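Local atomic coordinates of glycoside hydrolase family 81 (Clostridium thermocellum, PDB entry 6FOP), a protein that probably hydrolyses beta-1,3-glucans such as laminarin, as a family 81 glycoside hydrolase linked to the cellulosome of its bacterium. Residues K63-E68 with N142-F147; L320-N325 with W634-V639; D700-T705 with A712-S717. All blocks are in the same frame, centred on the assembly; numbering follows the deposited sequence.

Contact 1 (K63-E68 with N142-F147); sequences KAEGIE and NPRIDF. With MG (magnesium ion), chain B.
E65, R144 and D146 form a small charged cluster at the protein surface, on one face of a seven-stranded antiparallel beta sheet. E65 belongs to the tight turn of the beta hairpin 59-63/66-70, R144 and D146 to strand 143-147, and strand 89-93 runs between the two, so the side chains must bridge a whole strand. E65 is long enough to do so: with CG anti to the backbone N (chi1 178°) and the chain extended beyond it, the carboxylate is carried across to its partners. R144 and D146, two apart on their strand, both point to this face. The guanidinium of R144 and the carboxylate of E65 are nearly parallel (8°), but OE2 meets the guanidinium obliquely and the salt bridge is loose: E65 OE2 sits 3.3 Å from R144 NH2, and the bonds from NH1 and NH2 are weak and bent, at 126°. The firmer ties of R144 lie elsewhere, its NE giving a hydrogen bond to the carbonyl of H93 and its guanidinium a cation-pi contact to Y97. A water lies 2.7 Å from E65 O and accepts from R144 NH2 at 2.9 Å. E65 OE2 and D146 OD2 are 2.7 Å apart, a close approach of two acids whose negative charge R144 and the magnesium ion would probably offset in part. G66, just after the turn, has backbone angles at which a side chain would strike the carbonyl O of E65. While OD2 meets E65, D146 OD1 binds the magnesium ion at 2.3 Å, alongside F147 O at 2.4 Å.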
# COMPACT_ATOMS: atom_id res chain seq x y z
N LYS A 63 -7.90 10.87 23.26
CA LYS A 63 -9.00 11.73 23.71
C LYS A 63 -8.51 12.57 24.87
O LYS A 63 -7.39 12.39 25.33
CB LYS A 63 -10.25 10.91 24.06
CG LYS A 63 -10.03 9.91 25.18
CD LYS A 63 -11.28 9.08 25.43
CE LYS A 63 -11.11 8.15 26.62
NZ LYS A 63 -12.28 7.24 26.75
N ALA A 64 -9.34 13.52 25.32
CA ALA A 64 -8.90 14.41 26.39
C ALA A 64 -8.33 13.69 27.62
O ALA A 64 -7.32 14.13 28.18
CB ALA A 64 -10.03 15.37 26.76
N GLU A 65 -8.93 12.57 28.02
CA GLU A 65 -8.52 11.83 29.22
C GLU A 65 -7.18 11.10 29.03
O GLU A 65 -6.43 10.89 29.98
CB GLU A 65 -9.60 10.78 29.60
CG GLU A 65 -9.25 9.92 30.82
CD GLU A 65 -10.25 8.84 31.11
OE1 GLU A 65 -11.23 8.67 30.35
OE2 GLU A 65 -10.04 8.13 32.12
N GLY A 66 -6.88 10.66 27.81
CA GLY A 66 -5.71 9.83 27.60
C GLY A 66 -5.82 8.98 26.35
O GLY A 66 -6.38 9.44 25.33
N ILE A 67 -5.33 7.75 26.44
CA ILE A 67 -5.23 6.85 25.28
C ILE A 67 -6.09 5.62 25.48
O ILE A 67 -5.81 4.77 26.35
CB ILE A 67 -3.76 6.39 25.02
CG1 ILE A 67 -2.76 7.56 25.02
CG2 ILE A 67 -3.71 5.65 23.69
CD1 ILE A 67 -2.05 7.81 26.33
N GLU A 68 -7.16 5.49 24.69
CA GLU A 68 -7.96 4.27 24.70
C GLU A 68 -7.12 3.16 24.11
O GLU A 68 -6.45 3.38 23.10
CB GLU A 68 -9.24 4.38 23.89
CG GLU A 68 -10.19 5.47 24.36
CD GLU A 68 -11.56 5.40 23.72
OE1 GLU A 68 -11.70 4.78 22.65
OE2 GLU A 68 -12.51 6.00 24.29
N ASN A 142 1.04 9.58 37.89
CA ASN A 142 0.98 8.14 37.77
C ASN A 142 0.02 7.67 36.67
O ASN A 142 -0.97 8.34 36.39
CB ASN A 142 0.50 7.56 39.09
CG ASN A 142 1.55 7.64 40.17
OD1 ASN A 142 2.73 7.41 39.92
ND2 ASN A 142 1.11 7.94 41.38
N PRO A 143 0.28 6.48 36.12
CA PRO A 143 -0.72 5.87 35.22
C PRO A 143 -2.00 5.61 35.94
O PRO A 143 -1.99 5.00 37.01
CB PRO A 143 -0.06 4.55 34.80
CG PRO A 143 1.40 4.78 35.03
CD PRO A 143 1.45 5.62 36.27
N ARG A 144 -3.10 6.11 35.38
CA ARG A 144 -4.43 5.90 35.92
C ARG A 144 -5.17 5.14 34.85
O ARG A 144 -5.49 5.71 33.81
CB ARG A 144 -5.09 7.26 36.22
CG ARG A 144 -6.49 7.16 36.82
CD ARG A 144 -7.03 8.55 37.15
NE ARG A 144 -7.20 9.39 35.95
CZ ARG A 144 -8.26 9.39 35.15
NH1 ARG A 144 -9.31 8.60 35.39
NH2 ARG A 144 -8.31 10.20 34.09
N ILE A 145 -5.35 3.83 35.08
CA ILE A 145 -5.91 2.92 34.08
C ILE A 145 -7.41 2.80 34.32
O ILE A 145 -7.87 2.11 35.26
CB ILE A 145 -5.22 1.54 34.10
CG1 ILE A 145 -3.68 1.71 34.15
CG2 ILE A 145 -5.67 0.71 32.89
CD1 ILE A 145 -3.05 2.51 33.04
N ASP A 146 -8.17 3.51 33.48
CA ASP A 146 -9.62 3.62 33.60
C ASP A 146 -10.27 2.58 32.70
O ASP A 146 -10.36 2.75 31.48
CB ASP A 146 -10.03 5.04 33.20
CG ASP A 146 -11.51 5.29 33.29
OD1 ASP A 146 -12.27 4.40 33.70
OD2 ASP A 146 -11.92 6.42 32.90
N PHE A 147 -10.67 1.46 33.31
CA PHE A 147 -11.26 0.33 32.57
C PHE A 147 -12.70 0.61 32.16
O PHE A 147 -13.41 1.40 32.81
CB PHE A 147 -11.20 -0.96 33.40
CG PHE A 147 -9.82 -1.54 33.52
CD1 PHE A 147 -8.95 -1.09 34.50
CD2 PHE A 147 -9.38 -2.50 32.61
CE1 PHE A 147 -7.66 -1.61 34.59
CE2 PHE A 147 -8.10 -3.03 32.69
CZ PHE A 147 -7.23 -2.56 33.66
MG MG B . -13.53 2.79 34.70
O HOH W 1 -6.12 11.43 32.62
O HOH W 2 -15.32 1.44 35.21
O HOH W 3 -13.48 3.99 36.70

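Contact 2 (L320-N325 with W634-V639); sequences LNRYIN and WNESIV. With MG (magnesium ion), chain Z.
R322 and Y323, neighbours on helix 317-329, converge on the single carboxylate of E636 in the loop that follows helix 627-633. R322 meets it end-on, with one nitrogen to each oxygen: NH1 to E636 OE1 at 2.9 Å and NH2 to E636 OE2 at 2.8 Å. Both bonds are nearly straight, and the oxygens lie close to the guanidinium plane, although the two flat groups are turned 28° against each other. OE2 is met through its syn lone pair; NH1 also comes to OE1 on the syn side, but lies 22° out of the carboxylate plane. Y323 approaches differently. Its ring stands almost perpendicular to the carboxylate, at 81°, and its OH donates to E636 OE2 over 2.7 Å from above the carboxylate plane, while the oxygen lies at the edge of the tyrosine ring. CG of Y323 is anti to the carbonyl carbon, which sends the ring out from the helix toward the loop. W634 comes to the ring of Y323 from the opposite direction, the two planes oblique and W634 CH2 3.6 Å from Y323 CE2. The indole stacks on Y650 of helix 646-659, while the backbone carbonyl oxygens of W634 and K631 bind a magnesium ion. Glutamate suits a loop position that must offer two acceptors, and arginine can fill both at once. The three hydrogen bonds tie helix to loop in the C-terminal family 81 domain. One guanidinium and one hydroxyl donor, with a nickel ion about 4 Å from the E636 side chain, would probably favour the ionised carboxylate, although R322 is shared with E326.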
# COMPACT_ATOMS: atom_id res chain seq x y z
N LEU A 320 -7.57 -4.14 -35.66
CA LEU A 320 -6.76 -3.56 -34.57
C LEU A 320 -6.20 -2.21 -34.97
O LEU A 320 -6.19 -1.26 -34.18
CB LEU A 320 -5.68 -4.55 -34.17
CG LEU A 320 -4.85 -4.17 -32.95
CD1 LEU A 320 -5.72 -4.23 -31.72
CD2 LEU A 320 -3.66 -5.07 -32.73
N ASN A 321 -5.72 -2.12 -36.22
CA ASN A 321 -5.18 -0.88 -36.73
C ASN A 321 -6.26 0.19 -36.78
O ASN A 321 -6.00 1.36 -36.47
CB ASN A 321 -4.57 -1.09 -38.11
CG ASN A 321 -3.85 0.14 -38.61
OD1 ASN A 321 -2.89 0.58 -38.02
ND2 ASN A 321 -4.33 0.71 -39.70
N ARG A 322 -7.46 -0.20 -37.20
CA ARG A 322 -8.55 0.76 -37.19
C ARG A 322 -8.87 1.25 -35.77
O ARG A 322 -9.11 2.46 -35.56
CB ARG A 322 -9.81 0.18 -37.84
CG ARG A 322 -11.04 1.08 -37.71
CD ARG A 322 -12.17 0.62 -38.60
NE ARG A 322 -12.51 -0.79 -38.42
CZ ARG A 322 -13.27 -1.28 -37.44
NH1 ARG A 322 -13.79 -0.47 -36.52
NH2 ARG A 322 -13.49 -2.59 -37.39
N TYR A 323 -8.86 0.35 -34.80
CA TYR A 323 -9.05 0.77 -33.42
C TYR A 323 -7.99 1.78 -32.97
O TYR A 323 -8.31 2.74 -32.27
CB TYR A 323 -9.09 -0.43 -32.44
CG TYR A 323 -10.06 -1.53 -32.79
CD1 TYR A 323 -11.19 -1.30 -33.55
CD2 TYR A 323 -9.83 -2.83 -32.38
CE1 TYR A 323 -12.06 -2.34 -33.89
CE2 TYR A 323 -10.67 -3.87 -32.70
CZ TYR A 323 -11.76 -3.64 -33.51
OH TYR A 323 -12.60 -4.69 -33.82
N ILE A 324 -6.76 1.56 -33.40
CA ILE A 324 -5.66 2.50 -33.13
C ILE A 324 -5.95 3.86 -33.77
O ILE A 324 -5.80 4.89 -33.13
CB ILE A 324 -4.31 1.91 -33.53
CG1 ILE A 324 -3.89 0.84 -32.52
CG2 ILE A 324 -3.24 2.98 -33.69
CD1 ILE A 324 -3.51 1.36 -31.13
N ASN A 325 -6.41 3.86 -35.02
CA ASN A 325 -6.78 5.12 -35.68
C ASN A 325 -7.94 5.82 -34.99
O ASN A 325 -7.96 7.06 -34.90
CB ASN A 325 -7.08 4.90 -37.16
CG ASN A 325 -5.83 4.69 -37.98
OD1 ASN A 325 -4.75 5.19 -37.65
ND2 ASN A 325 -5.96 3.96 -39.06
N TRP A 634 -16.17 -10.46 -26.36
CA TRP A 634 -15.81 -9.11 -26.70
C TRP A 634 -16.45 -8.73 -28.04
O TRP A 634 -16.59 -9.55 -28.95
CB TRP A 634 -14.29 -8.97 -26.78
CG TRP A 634 -13.85 -7.55 -27.02
CD1 TRP A 634 -13.63 -6.61 -26.09
CD2 TRP A 634 -13.64 -6.91 -28.29
NE1 TRP A 634 -13.28 -5.40 -26.67
CE2 TRP A 634 -13.32 -5.56 -28.03
CE3 TRP A 634 -13.77 -7.31 -29.61
CZ2 TRP A 634 -13.02 -4.65 -29.04
CZ3 TRP A 634 -13.47 -6.39 -30.62
CH2 TRP A 634 -13.14 -5.09 -30.33
N ASN A 635 -16.80 -7.45 -28.18
CA ASN A 635 -17.18 -6.92 -29.48
C ASN A 635 -17.02 -5.41 -29.50
O ASN A 635 -16.76 -4.78 -28.46
CB ASN A 635 -18.62 -7.29 -29.80
CG ASN A 635 -19.59 -6.72 -28.78
OD1 ASN A 635 -19.81 -5.52 -28.74
ND2 ASN A 635 -20.19 -7.59 -27.98
N GLU A 636 -17.10 -4.84 -30.69
CA GLU A 636 -16.93 -3.41 -30.89
C GLU A 636 -18.03 -2.54 -30.38
O GLU A 636 -17.86 -1.31 -30.43
CB GLU A 636 -16.87 -3.11 -32.39
CG GLU A 636 -15.58 -3.54 -32.96
CD GLU A 636 -15.31 -2.96 -34.34
OE1 GLU A 636 -15.55 -1.73 -34.60
OE2 GLU A 636 -14.72 -3.72 -35.12
N SER A 637 -19.17 -3.10 -30.00
CA SER A 637 -20.26 -2.28 -29.40
C SER A 637 -19.92 -1.83 -28.01
O SER A 637 -20.54 -0.90 -27.51
CB SER A 637 -21.61 -3.05 -29.31
OG SER A 637 -21.73 -3.85 -28.09
N ILE A 638 -18.99 -2.51 -27.35
CA ILE A 638 -18.64 -2.12 -25.99
C ILE A 638 -18.03 -0.74 -25.99
O ILE A 638 -17.08 -0.49 -26.72
CB ILE A 638 -17.65 -3.14 -25.37
CG1 ILE A 638 -18.31 -4.52 -25.26
CG2 ILE A 638 -17.19 -2.68 -24.00
CD1 ILE A 638 -17.34 -5.63 -24.97
N VAL A 639 -18.59 0.17 -25.21
CA VAL A 639 -18.01 1.50 -25.08
C VAL A 639 -16.91 1.38 -24.01
O VAL A 639 -17.20 1.00 -22.89
CB VAL A 639 -19.07 2.52 -24.64
CG1 VAL A 639 -18.44 3.89 -24.43
CG2 VAL A 639 -20.16 2.62 -25.71
MG MG Z . -15.82 -11.24 -30.32
O HOH W 4 -14.04 -10.45 -31.68

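Contact 3 (D700-T705 with A712-S717); sequences DGKVMT and AVSTGS
K702 reaches across to the C-terminal end of the chain, where its ammonium group finds two oxygens of the segment 712-717. NZ donates to S714 OG at 2.7 Å and to the carbonyl of G716 at 2.8 Å; the second bond meets that oxygen at a C=O...N angle of 146°, the nitrogen tilted 33° from the carbonyl plane. A bend at chi2 (70°) in the otherwise extended lysine brings NZ between these acceptors. The long flexible chain suits the task, for the backbones are well apart, and serine supplies a compact hydroxyl close to its own strand. The terminal carboxylate of S717 also lies on this side, K702 NZ to S717 OXT being 4.4 Å, too far for a salt bridge, and may add a weak attraction. Before K702 the chain is held by an Asx turn: D700 OD1 accepts from the backbone N of K702 at 3.1 Å, while D700 OD2 is taken by R682 and Y684. G701 between them has a positive phi that glycine adopts readily. Two residues beyond K702, in strand 703-706, M704 supplies an apolar contact, its methyl CE lying 3.8 Å from A712 CB and its sulfur beside S714 CB. No backbone hydrogen bonds join the segments directly. M704 instead pairs with V696 in the hairpin 694-697/703-706, and A712, S714 and G716 pair with strand 681-688. The side chain of M704 thus lies between two small antiparallel sheets laid one over the other, their facing strands 703-705 and 712-715 running roughly antiparallel with axes 8.5 Å apart, in the all-beta region that ends the chain.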
# COMPACT_ATOMS: atom_id res chain seq x y z
N ASP A 700 13.55 -23.03 -15.88
CA ASP A 700 13.35 -24.31 -16.57
C ASP A 700 14.42 -24.61 -17.63
O ASP A 700 14.29 -25.60 -18.35
CB ASP A 700 11.93 -24.38 -17.18
CG ASP A 700 11.70 -23.34 -18.26
OD1 ASP A 700 12.66 -22.61 -18.62
OD2 ASP A 700 10.54 -23.26 -18.74
N GLY A 701 15.47 -23.80 -17.70
CA GLY A 701 16.54 -24.01 -18.68
C GLY A 701 16.47 -23.21 -19.96
O GLY A 701 17.45 -23.15 -20.70
N LYS A 702 15.35 -22.55 -20.22
CA LYS A 702 15.26 -21.74 -21.43
C LYS A 702 16.31 -20.64 -21.39
O LYS A 702 16.47 -19.97 -20.36
CB LYS A 702 13.85 -21.13 -21.55
CG LYS A 702 13.62 -20.31 -22.81
CD LYS A 702 13.55 -21.16 -24.08
CE LYS A 702 13.21 -20.29 -25.27
NZ LYS A 702 13.05 -21.13 -26.48
N VAL A 703 17.00 -20.43 -22.50
CA VAL A 703 17.97 -19.35 -22.65
C VAL A 703 17.62 -18.53 -23.88
O VAL A 703 17.38 -19.09 -24.97
CB VAL A 703 19.43 -19.87 -22.80
CG1 VAL A 703 20.41 -18.72 -22.99
CG2 VAL A 703 19.83 -20.69 -21.59
N MET A 704 17.55 -17.21 -23.71
CA MET A 704 17.35 -16.27 -24.82
C MET A 704 18.41 -15.19 -24.81
O MET A 704 18.77 -14.68 -23.75
CB MET A 704 15.98 -15.60 -24.70
CG MET A 704 14.80 -16.56 -24.86
SD MET A 704 13.20 -15.85 -24.40
CE MET A 704 13.08 -14.50 -25.57
N THR A 705 18.92 -14.85 -25.99
CA THR A 705 19.77 -13.70 -26.14
C THR A 705 18.93 -12.61 -26.78
O THR A 705 18.30 -12.84 -27.81
CB THR A 705 21.02 -14.02 -26.96
OG1 THR A 705 21.76 -15.04 -26.30
CG2 THR A 705 21.89 -12.77 -27.10
N ALA A 712 11.90 -9.55 -27.20
CA ALA A 712 12.09 -10.85 -27.85
C ALA A 712 11.07 -11.83 -27.33
O ALA A 712 10.71 -11.79 -26.14
CB ALA A 712 13.48 -11.37 -27.64
N VAL A 713 10.61 -12.72 -28.21
CA VAL A 713 9.65 -13.76 -27.89
C VAL A 713 10.16 -15.07 -28.45
O VAL A 713 10.59 -15.15 -29.62
CB VAL A 713 8.28 -13.48 -28.55
CG1 VAL A 713 7.26 -14.53 -28.16
CG2 VAL A 713 7.77 -12.07 -28.19
N SER A 714 10.09 -16.12 -27.64
CA SER A 714 10.47 -17.47 -28.09
C SER A 714 9.49 -18.47 -27.52
O SER A 714 9.17 -18.41 -26.34
CB SER A 714 11.90 -17.81 -27.71
OG SER A 714 12.26 -19.12 -28.16
N THR A 715 8.97 -19.35 -28.37
CA THR A 715 8.03 -20.40 -27.96
C THR A 715 8.71 -21.76 -27.96
O THR A 715 9.38 -22.12 -28.93
CB THR A 715 6.82 -20.43 -28.89
OG1 THR A 715 6.13 -19.18 -28.78
CG2 THR A 715 5.85 -21.54 -28.53
N GLY A 716 8.51 -22.53 -26.89
CA GLY A 716 8.97 -23.90 -26.83
C GLY A 716 10.42 -24.03 -26.42
O GLY A 716 11.04 -23.06 -25.97
N SER A 717 10.91 -25.25 -26.53
CA SER A 717 12.22 -25.62 -26.07
C SER A 717 13.14 -25.73 -27.25
O SER A 717 14.08 -26.52 -27.17
CB SER A 717 12.17 -26.99 -25.40
OG SER A 717 11.18 -27.02 -24.40
OXT SER A 717 12.92 -25.11 -28.30

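The three contacts come in series along the chain and never touch. Contact 1 lies in the N-terminal beta-rich part, within the seven-stranded sheet, on the other side of the chain's centre from the other two; its centre is 63 Å from that of contact 2 and 64 Å from that of contact 3. Contacts 2 and 3 are closer neighbours, with centres 32 Å apart and nearest atoms about 14 Å apart. Contact 2 joins helix 317-329 to the loop before helix 646-659, in the helical domain of the six-hairpin clan, whereas contact 3 joins the two-stranded hairpin 694-697/703-706 to the four-stranded sheet that includes 710-715. Each holds its own region together locally; none bridges regions.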